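Local coordinates for protein hyaluronidase (Streptomyces koganeiensis, PDB 4UFQ) that probably hydrolyses hyaluronan and assembles from three protein chains, at residues L203-G206 with T210-T213. Sequence-based numbering, arbitrary orientation.
Sequences LWRG and TVTT
W204 and T212 face each other as the hydrogen-bonded pair of an antiparallel beta hairpin, each giving its N-H to the other's carbonyl. W204 N reaches T212 O at 3.0 Å, in the carbonyl plane, while T212 N meets W204 O at 2.9 Å and lies 18° off the plane of the W204 carbonyl. Two residues nearer the turn, G206 N donates to T210 O over 2.9 Å. The same carbonyls also receive CA-H...O contacts, the shortest from L203 CA to T212 O at 3.2 Å.

L203 and R205 pair with T213 and V211 at the non-hydrogen-bonded positions, and these four side chains share one face of the sheet. L203 CD2 touches V211 CG1 diagonally at 4.1 Å; beta-branched V211 suits a strand, and L203 is the longer apolar partner that can reach it. L203 also runs alongside T213, its CG 3.8 Å from T213 OG1. R205 starts extended, CG anti to the backbone N, and then bends at chi3 (-85°), so that V211 CG2 lies over one face of the guanidinium, 3.8 Å from R205 NH2. A methyl suits this flat surface, since the planar group can keep its N-H bonds for partners round its rim; NE makes a weak hydrogen bond to P184 O.

On the opposite face the indole of W204 leads away from T212 and packs on L195 and on P216 of the second subunit, where its NE1 bonds G200 O. A large ring with a single polar N-H fits such a buried subunit boundary. T210 OG1 likewise binds the terminal carboxylate of A217 of that subunit. Strand 201-206 is the middle of a three-stranded antiparallel sheet near the C-terminus; within this chain, 211-215 and 193-198 flank it, the latter bonded through Y196 and A194 to L203 and R205.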
loop_
_atom_site.group_PDB
_atom_site.type_symbol
_atom_site.label_atom_id
_atom_site.label_comp_id
_atom_site.label_asym_id
_atom_site.label_seq_id
_atom_site.Cartn_x
_atom_site.Cartn_y
_atom_site.Cartn_z
ATOM N N LEU B 203 -26.540 24.138 -2.163
ATOM C CA LEU B 203 -26.209 25.380 -2.864
ATOM C C LEU B 203 -25.149 25.150 -3.919
ATOM O O LEU B 203 -24.319 24.246 -3.769
ATOM C CB LEU B 203 -25.698 26.445 -1.882
ATOM C CG LEU B 203 -26.723 27.193 -1.018
ATOM C CD1 LEU B 203 -27.365 26.306 0.004
ATOM C CD2 LEU B 203 -26.099 28.410 -0.327
ATOM N N TRP B 204 -25.134 25.980 -4.959
ATOM C CA TRP B 204 -24.060 26.016 -5.956
ATOM C C TRP B 204 -23.567 27.431 -6.114
ATOM O O TRP B 204 -24.355 28.372 -6.314
ATOM C CB TRP B 204 -24.578 25.583 -7.324
ATOM C CG TRP B 204 -23.638 25.662 -8.532
ATOM C CD1 TRP B 204 -23.691 26.563 -9.559
ATOM C CD2 TRP B 204 -22.602 24.728 -8.877
ATOM N NE1 TRP B 204 -22.754 26.257 -10.501
ATOM C CE2 TRP B 204 -22.067 25.136 -10.109
ATOM C CE3 TRP B 204 -22.065 23.608 -8.248
ATOM C CZ2 TRP B 204 -21.048 24.435 -10.746
ATOM C CZ3 TRP B 204 -21.053 22.922 -8.876
ATOM C CH2 TRP B 204 -20.536 23.352 -10.092
ATOM N N ARG B 205 -22.251 27.591 -6.028
ATOM C CA ARG B 205 -21.561 28.796 -6.450
ATOM C C ARG B 205 -20.956 28.544 -7.824
ATOM O O ARG B 205 -20.125 27.646 -7.970
ATOM C CB ARG B 205 -20.480 29.189 -5.446
ATOM C CG ARG B 205 -19.508 30.248 -5.989
ATOM C CD ARG B 205 -18.459 30.669 -4.977
ATOM N NE ARG B 205 -18.988 31.721 -4.131
ATOM C CZ ARG B 205 -18.924 33.020 -4.396
ATOM N NH1 ARG B 205 -18.339 33.472 -5.491
ATOM N NH2 ARG B 205 -19.475 33.887 -3.553
ATOM N N GLY B 206 -21.380 29.293 -8.829
ATOM C CA GLY B 206 -20.829 29.161 -10.165
ATOM C C GLY B 206 -19.593 29.997 -10.401
ATOM O O GLY B 206 -19.215 30.873 -9.595
ATOM N N THR B 210 -22.276 33.531 -9.086
ATOM C CA THR B 210 -23.686 33.425 -8.702
ATOM C C THR B 210 -23.880 32.317 -7.710
ATOM O O THR B 210 -23.388 31.199 -7.928
ATOM C CB THR B 210 -24.584 33.162 -9.911
ATOM O OG1 THR B 210 -24.266 34.101 -10.946
ATOM C CG2 THR B 210 -26.073 33.262 -9.530
ATOM N N VAL B 211 -24.597 32.596 -6.625
ATOM C CA VAL B 211 -24.885 31.603 -5.593
ATOM C C VAL B 211 -26.376 31.296 -5.607
ATOM O O VAL B 211 -27.196 32.207 -5.469
ATOM C CB VAL B 211 -24.411 32.092 -4.214
ATOM C CG1 VAL B 211 -24.651 31.028 -3.184
ATOM C CG2 VAL B 211 -22.911 32.431 -4.266
ATOM N N THR B 212 -26.712 30.036 -5.818
ATOM C CA THR B 212 -28.093 29.563 -5.941
ATOM C C THR B 212 -28.394 28.509 -4.897
ATOM O O THR B 212 -27.622 27.571 -4.728
ATOM C CB THR B 212 -28.294 28.926 -7.310
ATOM O OG1 THR B 212 -28.016 29.889 -8.327
ATOM C CG2 THR B 212 -29.727 28.432 -7.502
ATOM N N THR B 213 -29.503 28.659 -4.162
ATOM C CA THR B 213 -30.002 27.588 -3.295
ATOM C C THR B 213 -30.854 26.660 -4.165
ATOM O O THR B 213 -31.959 27.036 -4.613
ATOM C CB THR B 213 -30.803 28.151 -2.113
ATOM O OG1 THR B 213 -29.985 29.039 -1.338
ATOM C CG2 THR B 213 -31.260 27.027 -1.199
#